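Local coordinates for GDSL-like protein (Roseburia intestinalis L1-82, PDB 6HFZ) that is an esterase acting on acetylated mannans, built from two domains, one of them of the GDSL-like (SGNH hydrolase) family and probably the catalytic one, at residues Phe102-Phe107 against Leu138-Val143; Val167-Thr172 against Ser204-Phe209; Gly270-Lys275 against Pro360-Ser365. All blocks are in the same frame, centred on the assembly; numbering follows the deposited sequence.

Contact 1. Residues Phe102-Phe107 against Leu138-Val143; sequences FVIIEF and LLVHNV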
loop_
_atom_site.group_PDB
_atom_site.type_symbol
_atom_site.label_atom_id
_atom_site.label_comp_id
_atom_site.label_asym_id
_atom_site.label_seq_id
_atom_site.Cartn_x
_atom_site.Cartn_y
_atom_site.Cartn_z
ATOM N N PHE A 102 13.294 -5.064 -8.906
ATOM C CA PHE A 102 12.790 -5.980 -7.916
ATOM C C PHE A 102 11.809 -5.186 -7.043
ATOM O O PHE A 102 12.133 -4.067 -6.655
ATOM C CB PHE A 102 13.963 -6.501 -7.076
ATOM C CG PHE A 102 13.585 -7.301 -5.845
ATOM C CD1 PHE A 102 13.416 -8.671 -5.918
ATOM C CD2 PHE A 102 13.492 -6.678 -4.603
ATOM C CE1 PHE A 102 13.077 -9.408 -4.783
ATOM C CE2 PHE A 102 13.185 -7.412 -3.465
ATOM C CZ PHE A 102 12.983 -8.776 -3.565
ATOM N N VAL A 103 10.608 -5.735 -6.830
ATOM C CA VAL A 103 9.547 -5.102 -6.065
ATOM C C VAL A 103 8.999 -6.125 -5.059
ATOM O O VAL A 103 8.531 -7.173 -5.484
ATOM C CB VAL A 103 8.379 -4.648 -6.972
ATOM C CG1 VAL A 103 7.249 -4.049 -6.129
ATOM C CG2 VAL A 103 8.860 -3.668 -8.040
ATOM N N ILE A 104 9.077 -5.785 -3.778
ATOM C CA ILE A 104 8.282 -6.451 -2.717
ATOM C C ILE A 104 6.967 -5.701 -2.538
ATOM O O ILE A 104 6.960 -4.430 -2.423
ATOM C CB ILE A 104 9.068 -6.538 -1.401
ATOM C CG1 ILE A 104 9.987 -7.761 -1.460
ATOM C CG2 ILE A 104 8.107 -6.582 -0.178
ATOM C CD1 ILE A 104 11.001 -7.860 -0.349
ATOM N N ILE A 105 5.878 -6.470 -2.526
ATOM C CA ILE A 105 4.584 -5.939 -2.269
ATOM C C ILE A 105 4.095 -6.465 -0.912
ATOM O O ILE A 105 4.040 -7.657 -0.699
ATOM C CB ILE A 105 3.607 -6.291 -3.399
ATOM C CG1 ILE A 105 4.001 -5.665 -4.733
ATOM C CG2 ILE A 105 2.202 -5.890 -2.996
ATOM C CD1 ILE A 105 3.160 -6.107 -5.862
ATOM N N GLU A 106 3.720 -5.562 -0.003
ATOM C CA GLU A 106 3.524 -5.909 1.401
ATOM C C GLU A 106 2.310 -5.157 1.957
ATOM O O GLU A 106 2.462 -4.047 2.518
ATOM C CB GLU A 106 4.816 -5.547 2.135
ATOM C CG GLU A 106 4.912 -5.968 3.588
ATOM C CD GLU A 106 4.147 -5.136 4.595
ATOM O OE1 GLU A 106 3.180 -5.710 5.190
ATOM O OE2 GLU A 106 4.461 -3.909 4.756
ATOM N N PHE A 107 1.122 -5.764 1.805
ATOM C CA PHE A 107 -0.141 -5.129 2.199
ATOM C C PHE A 107 -1.042 -6.089 2.999
ATOM O O PHE A 107 -2.206 -5.794 3.232
ATOM C CB PHE A 107 -0.899 -4.599 0.973
ATOM C CG PHE A 107 -0.360 -3.316 0.403
ATOM C CD1 PHE A 107 -0.367 -2.141 1.166
ATOM C CD2 PHE A 107 0.211 -3.280 -0.856
ATOM C CE1 PHE A 107 0.093 -0.941 0.630
ATOM C CE2 PHE A 107 0.763 -2.094 -1.342
ATOM C CZ PHE A 107 0.660 -0.924 -0.625
ATOM N N LEU A 138 7.978 -10.090 -5.564
ATOM C CA LEU A 138 7.875 -11.017 -4.445
ATOM C C LEU A 138 6.802 -10.485 -3.483
ATOM O O LEU A 138 6.892 -9.302 -3.040
ATOM C CB LEU A 138 9.236 -11.107 -3.756
ATOM C CG LEU A 138 9.276 -11.842 -2.419
ATOM C CD1 LEU A 138 8.972 -13.300 -2.657
ATOM C CD2 LEU A 138 10.635 -11.645 -1.760
ATOM N N LEU A 139 5.821 -11.317 -3.151
ATOM C CA LEU A 139 4.782 -10.899 -2.213
ATOM C C LEU A 139 5.255 -11.239 -0.800
ATOM O O LEU A 139 5.851 -12.320 -0.554
ATOM C CB LEU A 139 3.450 -11.577 -2.544
ATOM C CG LEU A 139 2.948 -11.437 -3.976
ATOM C CD1 LEU A 139 1.553 -11.969 -4.100
ATOM C CD2 LEU A 139 2.957 -10.002 -4.470
ATOM N N VAL A 140 5.053 -10.305 0.137
ATOM C CA VAL A 140 5.392 -10.584 1.513
ATOM C C VAL A 140 4.134 -10.430 2.379
ATOM O O VAL A 140 3.429 -9.425 2.323
ATOM C CB VAL A 140 6.530 -9.657 1.996
ATOM C CG1 VAL A 140 6.731 -9.731 3.501
ATOM C CG2 VAL A 140 7.848 -9.948 1.282
ATOM N N HIS A 141 3.837 -11.444 3.191
ATOM C CA HIS A 141 2.642 -11.467 4.045
ATOM C C HIS A 141 3.039 -11.375 5.525
ATOM O O HIS A 141 3.485 -12.375 6.093
ATOM C CB HIS A 141 1.832 -12.772 3.824
ATOM C CG HIS A 141 1.521 -13.139 2.403
ATOM N ND1 HIS A 141 0.741 -12.335 1.579
ATOM C CD2 HIS A 141 1.894 -14.190 1.640
ATOM C CE1 HIS A 141 0.660 -12.892 0.370
ATOM N NE2 HIS A 141 1.334 -14.017 0.385
ATOM N N ASN A 142 2.861 -10.193 6.147
ATOM C CA ASN A 142 3.021 -10.011 7.594
ATOM C C ASN A 142 1.781 -10.595 8.277
ATOM O O ASN A 142 0.899 -11.165 7.582
ATOM C CB ASN A 142 3.302 -8.547 7.908
ATOM C CG ASN A 142 4.767 -8.217 7.685
ATOM O OD1 ASN A 142 5.631 -8.835 8.303
ATOM N ND2 ASN A 142 5.066 -7.304 6.773
ATOM N N VAL A 143 1.764 -10.563 9.611
ATOM C CA VAL A 143 0.684 -11.169 10.369
ATOM C C VAL A 143 0.427 -10.305 11.617
ATOM O O VAL A 143 1.358 -9.698 12.166
ATOM C CB VAL A 143 1.074 -12.630 10.710
ATOM C CG1 VAL A 143 2.233 -12.654 11.712
ATOM C CG2 VAL A 143 -0.092 -13.461 11.216
HETATM O O HOH W 1 2.089 -8.015 4.313
HETATM O O HOH W 2 1.227 -8.504 0.555
#
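Side chains of E106 and N142 cross at about a right angle where the two parallel strands run out. N142 ND2 donates a nearly straight hydrogen bond of 2.9 Å to E106 OE1, reaching it from above the carboxylate plane, whereas the oxygen lies in the plane of the N142 amide. The bend at chi2 (-77°) of E106 turns CD toward that amide. A water 2.7 Å from E106 OE1 also donates to V140 O and accepts from N142 N, while E106 OE2 is hydrogen-bonded to T43 OG1, so both carboxylate oxygens are held, which probably restricts rotation of the group.

Farther back along the strands the contact is apolar. I104 and L138 lie side by side, with I104 CG1 3.9 Å from L138 CD2. V140 crosses I104 obliquely, its CG2 3.7 Å from I104 CG2. I105 and L139 run alongside each other on the other face, L139 CD2 resting 3.9 Å from I105 CB. The parallel backbone ladder runs from L138 N to V103 O, from I105 N to L138 O and from V140 N to I105 O, the last at 3.0 Å.

This is the strand pairing of a beta-alpha-beta unit: the connecting helix 115-129 lays Y121 and L124 on I105, helix 196-215 touches L138 and V140 on the opposite face, and strands 32-39 and 166-168 flank the pair.

Contact 2. Residues Val167-Thr172 against Ser204-Phe209; sequences VSMQST and SVITYF
V205, projecting from helix 196-215, loses more surface to this contact than any other residue, and the selenomethionine M169 is its chief partner. The two side chains slide past each other in opposite directions: M169 SE lies 3.8 Å from V205 CB, and M169 CE comes equally close to V205 CG1. The M169 chain is bent at chi2 (-56°), which turns SE back instead of letting the chain run out straight. T172 meets V205 tip to tip, with OG1 3.8 Å from V205 CG2; that hydroxyl donates to S168 O at 2.9 Å, on a lone pair in the carbonyl plane, so its polar end is satisfied within its own turn.

V167 is the second main contributor and splits its two methyls between two helix residues. Its CG2 meets I206 CG1 at 3.8 Å, the side chains at about a right angle, while V167 CG1 packs 3.9 Å from F209 CB. No hydrogen bond joins the segments; the contact is apolar packing.

A helix laid on one face of a mixed sheet is the layering of an alpha/beta fold, consistent with the SGNH hydrolases. I206 and F209 reach on to strand 136-141, the neighbour of strand 166-168, and I206 also touches helix 55-66.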
loop_
_atom_site.group_PDB
_atom_site.type_symbol
_atom_site.label_atom_id
_atom_site.label_comp_id
_atom_site.label_asym_id
_atom_site.label_seq_id
_atom_site.Cartn_x
_atom_site.Cartn_y
_atom_site.Cartn_z
ATOM N N VAL A 167 6.272 -15.047 0.443
ATOM C CA VAL A 167 6.706 -15.522 1.726
ATOM C C VAL A 167 5.790 -14.975 2.827
ATOM O O VAL A 167 5.248 -13.840 2.700
ATOM C CB VAL A 167 8.189 -15.206 1.991
ATOM C CG1 VAL A 167 9.091 -15.949 1.014
ATOM C CG2 VAL A 167 8.492 -13.722 1.979
ATOM N N SER A 168 5.712 -15.722 3.938
ATOM C CA SER A 168 4.727 -15.452 4.996
ATOM C C SER A 168 5.322 -15.522 6.392
ATOM O O SER A 168 6.025 -16.471 6.713
ATOM C CB SER A 168 3.562 -16.394 4.877
ATOM O OG SER A 168 2.657 -16.229 5.954
HETATM N N MSE A 169 4.925 -14.561 7.252
HETATM C CA MSE A 169 5.209 -14.589 8.686
HETATM C C MSE A 169 4.143 -15.356 9.467
HETATM O O MSE A 169 4.364 -15.762 10.613
HETATM C CB MSE A 169 5.351 -13.170 9.251
HETATM C CG MSE A 169 6.197 -12.264 8.340
HETATM SE SE MSE A 169 7.974 -13.054 7.994
HETATM C CE MSE A 169 7.984 -12.712 6.079
ATOM N N GLN A 170 2.984 -15.578 8.838
ATOM C CA GLN A 170 1.871 -16.263 9.498
ATOM C C GLN A 170 2.225 -17.729 9.788
ATOM O O GLN A 170 1.711 -18.300 10.759
ATOM C CB GLN A 170 0.620 -16.148 8.629
ATOM C CG GLN A 170 -0.695 -16.624 9.226
ATOM C CD GLN A 170 -1.905 -16.382 8.352
ATOM O OE1 GLN A 170 -1.962 -16.874 7.227
ATOM N NE2 GLN A 170 -2.935 -15.704 8.871
ATOM N N SER A 171 3.021 -18.321 8.912
ATOM C CA SER A 171 3.463 -19.737 8.973
ATOM C C SER A 171 4.905 -19.918 9.469
ATOM O O SER A 171 5.425 -21.076 9.443
ATOM C CB SER A 171 3.260 -20.359 7.625
ATOM O OG SER A 171 3.881 -19.580 6.629
ATOM N N THR A 172 5.558 -18.843 9.961
ATOM C CA THR A 172 6.928 -18.925 10.462
ATOM C C THR A 172 7.083 -18.285 11.853
ATOM O O THR A 172 7.430 -19.003 12.804
ATOM C CB THR A 172 7.903 -18.253 9.508
ATOM O OG1 THR A 172 7.373 -16.959 9.187
ATOM C CG2 THR A 172 8.147 -19.076 8.272
ATOM N N SER A 204 14.857 -12.095 7.908
ATOM C CA SER A 204 15.513 -13.416 7.856
ATOM C C SER A 204 14.645 -14.405 7.062
ATOM O O SER A 204 15.165 -15.260 6.363
ATOM C CB SER A 204 15.827 -13.950 9.247
ATOM O OG SER A 204 14.639 -14.366 9.909
ATOM N N VAL A 205 13.310 -14.271 7.162
ATOM C CA VAL A 205 12.428 -15.179 6.449
ATOM C C VAL A 205 12.573 -14.900 4.942
ATOM O O VAL A 205 12.614 -15.819 4.142
ATOM C CB VAL A 205 10.970 -15.087 6.946
ATOM C CG1 VAL A 205 10.046 -15.861 6.037
ATOM C CG2 VAL A 205 10.802 -15.515 8.413
ATOM N N ILE A 206 12.652 -13.616 4.577
ATOM C CA ILE A 206 12.717 -13.232 3.198
ATOM C C ILE A 206 14.072 -13.668 2.624
ATOM O O ILE A 206 14.128 -14.224 1.523
ATOM C CB ILE A 206 12.503 -11.723 3.040
ATOM C CG1 ILE A 206 11.084 -11.320 3.459
ATOM C CG2 ILE A 206 12.809 -11.318 1.610
ATOM C CD1 ILE A 206 10.909 -9.826 3.758
ATOM N N THR A 207 15.149 -13.409 3.358
ATOM C CA THR A 207 16.519 -13.692 2.831
ATOM C C THR A 207 16.750 -15.222 2.734
ATOM O O THR A 207 17.490 -15.669 1.863
ATOM C CB THR A 207 17.597 -12.905 3.579
ATOM O OG1 THR A 207 17.632 -13.311 4.940
ATOM C CG2 THR A 207 17.406 -11.403 3.545
ATOM N N TYR A 208 16.146 -16.024 3.630
ATOM C CA TYR A 208 16.167 -17.481 3.513
ATOM C C TYR A 208 15.753 -17.906 2.098
ATOM O O TYR A 208 16.420 -18.719 1.411
ATOM C CB TYR A 208 15.227 -18.128 4.531
ATOM C CG TYR A 208 15.176 -19.618 4.378
ATOM C CD1 TYR A 208 16.138 -20.387 5.012
ATOM C CD2 TYR A 208 14.212 -20.266 3.622
ATOM C CE1 TYR A 208 16.151 -21.761 4.883
ATOM C CE2 TYR A 208 14.211 -21.649 3.491
ATOM C CZ TYR A 208 15.202 -22.387 4.111
ATOM O OH TYR A 208 15.278 -23.743 4.042
ATOM N N PHE A 209 14.656 -17.309 1.614
ATOM C CA PHE A 209 14.109 -17.635 0.319
ATOM C C PHE A 209 15.042 -17.102 -0.775
ATOM O O PHE A 209 15.332 -17.832 -1.719
ATOM C CB PHE A 209 12.690 -17.072 0.171
ATOM C CG PHE A 209 12.087 -17.251 -1.199
ATOM C CD1 PHE A 209 11.652 -18.504 -1.601
ATOM C CD2 PHE A 209 11.980 -16.186 -2.071
ATOM C CE1 PHE A 209 11.122 -18.688 -2.869
ATOM C CE2 PHE A 209 11.432 -16.368 -3.333
ATOM C CZ PHE A 209 10.972 -17.608 -3.704
#

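Contact 3. Residues Gly270-Lys275 against Pro360-Ser365; sequences GWTASK and PFYLVS
An antiparallel beta ladder joins strand 271-273 to strand 361-370, with W271 facing L363 and A273 facing F361 as hydrogen-bonded pairs. W271 N donates to L363 O and L363 N to W271 O, each at 2.9 Å, L363 N lying nearly along the C=O axis of W271. Between these pairs, T272 and Y362 form a non-hydrogen-bonded pair in which T272 CG2 presses 3.4 Å from Y362 CD2.

In Y362, CG is anti to the backbone N (chi1 -159°), and the ring reaches across to the neighbouring strand. W271 O sits over one ring face, offset toward the rim, and the phenol OH accepts from G270 N at 3.2 Å while also bonding to D256 OD2. An alanine at Y362 would probably leave G270 N and D256 without this shared partner and open a gap beside T272 CG2. Glycine suits position 270, since a CB there would clash with L363 O.

W271 CE3 packs 3.9 Å from L363 CD2 on the other face, where both residues touch I280 of strand 279-286 and F361 meets L350. With strands 279-286 and 342-352 of a second antiparallel sheet covering this face, the packing is consistent with a beta sandwich.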
loop_
_atom_site.group_PDB
_atom_site.type_symbol
_atom_site.label_atom_id
_atom_site.label_comp_id
_atom_site.label_asym_id
_atom_site.label_seq_id
_atom_site.Cartn_x
_atom_site.Cartn_y
_atom_site.Cartn_z
ATOM N N GLY A 270 -3.579 18.341 -2.008
ATOM C CA GLY A 270 -5.009 18.374 -1.927
ATOM C C GLY A 270 -5.525 19.761 -1.604
ATOM O O GLY A 270 -5.020 20.770 -2.090
ATOM N N TRP A 271 -6.585 19.807 -0.797
ATOM C CA TRP A 271 -7.314 21.023 -0.564
ATOM C C TRP A 271 -7.733 21.043 0.903
ATOM O O TRP A 271 -8.019 19.994 1.496
ATOM C CB TRP A 271 -8.570 21.126 -1.440
ATOM C CG TRP A 271 -8.451 20.979 -2.910
ATOM C CD1 TRP A 271 -8.321 21.976 -3.835
ATOM C CD2 TRP A 271 -8.486 19.740 -3.637
ATOM N NE1 TRP A 271 -8.317 21.446 -5.086
ATOM C CE2 TRP A 271 -8.391 20.074 -5.002
ATOM C CE3 TRP A 271 -8.595 18.389 -3.264
ATOM C CZ2 TRP A 271 -8.415 19.116 -6.005
ATOM C CZ3 TRP A 271 -8.607 17.445 -4.261
ATOM C CH2 TRP A 271 -8.538 17.800 -5.610
ATOM N N THR A 272 -7.852 22.243 1.486
ATOM C CA THR A 272 -8.269 22.378 2.866
ATOM C C THR A 272 -9.519 23.256 2.954
ATOM O O THR A 272 -9.726 24.039 2.060
ATOM C CB THR A 272 -7.191 22.981 3.765
ATOM O OG1 THR A 272 -6.821 24.246 3.230
ATOM C CG2 THR A 272 -5.986 22.067 3.847
ATOM N N ALA A 273 -10.260 23.102 4.063
ATOM C CA ALA A 273 -11.465 23.929 4.376
ATOM C C ALA A 273 -11.691 24.020 5.893
ATOM O O ALA A 273 -11.547 23.030 6.602
ATOM C CB ALA A 273 -12.669 23.336 3.675
ATOM N N SER A 274 -12.157 25.192 6.373
ATOM C CA SER A 274 -12.382 25.419 7.793
ATOM C C SER A 274 -13.838 25.792 8.137
ATOM O O SER A 274 -14.168 25.804 9.328
ATOM C CB SER A 274 -11.473 26.529 8.315
ATOM O OG SER A 274 -10.099 26.200 8.104
ATOM N N LYS A 275 -14.637 26.181 7.143
ATOM C CA LYS A 275 -15.977 26.763 7.407
ATOM C C LYS A 275 -17.123 25.917 6.854
ATOM O O LYS A 275 -17.076 25.431 5.736
ATOM C CB LYS A 275 -16.053 28.153 6.808
ATOM C CG LYS A 275 -15.113 29.117 7.501
ATOM C CD LYS A 275 -15.238 30.491 6.960
ATOM C CE LYS A 275 -14.218 31.435 7.577
ATOM N NZ LYS A 275 -14.282 32.754 6.910
ATOM N N PRO A 360 -8.047 22.173 10.039
ATOM C CA PRO A 360 -9.043 22.193 8.976
ATOM C C PRO A 360 -9.262 20.763 8.464
ATOM O O PRO A 360 -8.496 19.852 8.788
ATOM C CB PRO A 360 -8.400 23.024 7.877
ATOM C CG PRO A 360 -6.921 22.807 8.088
ATOM C CD PRO A 360 -6.735 22.650 9.581
ATOM N N PHE A 361 -10.332 20.581 7.684
ATOM C CA PHE A 361 -10.532 19.335 6.956
ATOM C C PHE A 361 -9.484 19.281 5.826
ATOM O O PHE A 361 -9.264 20.277 5.176
ATOM C CB PHE A 361 -11.968 19.290 6.428
ATOM C CG PHE A 361 -12.363 17.952 5.871
ATOM C CD1 PHE A 361 -12.013 17.590 4.577
ATOM C CD2 PHE A 361 -13.044 17.036 6.666
ATOM C CE1 PHE A 361 -12.367 16.335 4.082
ATOM C CE2 PHE A 361 -13.308 15.754 6.195
ATOM C CZ PHE A 361 -13.010 15.427 4.891
ATOM N N TYR A 362 -8.827 18.124 5.617
ATOM C CA TYR A 362 -7.870 17.952 4.489
ATOM C C TYR A 362 -8.430 16.893 3.524
ATOM O O TYR A 362 -8.442 15.710 3.841
ATOM C CB TYR A 362 -6.456 17.580 4.982
ATOM C CG TYR A 362 -5.402 17.893 3.932
ATOM C CD1 TYR A 362 -5.316 17.157 2.769
ATOM C CD2 TYR A 362 -4.527 18.970 4.085
ATOM C CE1 TYR A 362 -4.406 17.492 1.770
ATOM C CE2 TYR A 362 -3.567 19.282 3.133
ATOM C CZ TYR A 362 -3.531 18.560 1.957
ATOM O OH TYR A 362 -2.632 18.909 0.985
ATOM N N LEU A 363 -8.823 17.335 2.333
ATOM C CA LEU A 363 -9.231 16.458 1.230
ATOM C C LEU A 363 -7.990 16.163 0.375
ATOM O O LEU A 363 -7.423 17.039 -0.278
ATOM C CB LEU A 363 -10.344 17.166 0.448
ATOM C CG LEU A 363 -10.885 16.411 -0.758
ATOM C CD1 LEU A 363 -11.536 15.073 -0.353
ATOM C CD2 LEU A 363 -11.894 17.259 -1.520
ATOM N N VAL A 364 -7.507 14.906 0.424
ATOM C CA VAL A 364 -6.264 14.568 -0.222
ATOM C C VAL A 364 -6.508 14.281 -1.715
ATOM O O VAL A 364 -5.794 14.760 -2.594
ATOM C CB VAL A 364 -5.573 13.383 0.475
ATOM C CG1 VAL A 364 -4.334 12.918 -0.305
ATOM C CG2 VAL A 364 -5.264 13.692 1.944
ATOM N N SER A 365 -7.522 13.476 -2.058
ATOM C CA SER A 365 -7.756 13.102 -3.430
ATOM C C SER A 365 -9.167 12.543 -3.580
ATOM O O SER A 365 -9.738 12.078 -2.603
ATOM C CB SER A 365 -6.773 12.043 -3.950
ATOM O OG SER A 365 -7.127 10.709 -3.501
#

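In the fold
Contacts 1 and 2 share one mixed sheet, contact 2 adding the helix packed on it, and contact 3 belongs to another domain. Contact 1 closes before contact 2 opens along the chain, their centres are 10 Å apart, and they are joined directly: strands 136-141 and 166-168 are neighbours, with H141 N probably hydrogen-bonded to V167 O at 2.8 Å. Helix 196-215 touches both strands. Contact 3 comes last, its centre about 32 Å from that of contact 1 and about 41 Å from that of contact 2. The chain illustrates a modular principle: an alpha/beta domain, consistent with the SGNH hydrolases, is followed by an all-beta domain whose contact lies in a different sheet, well apart from the others.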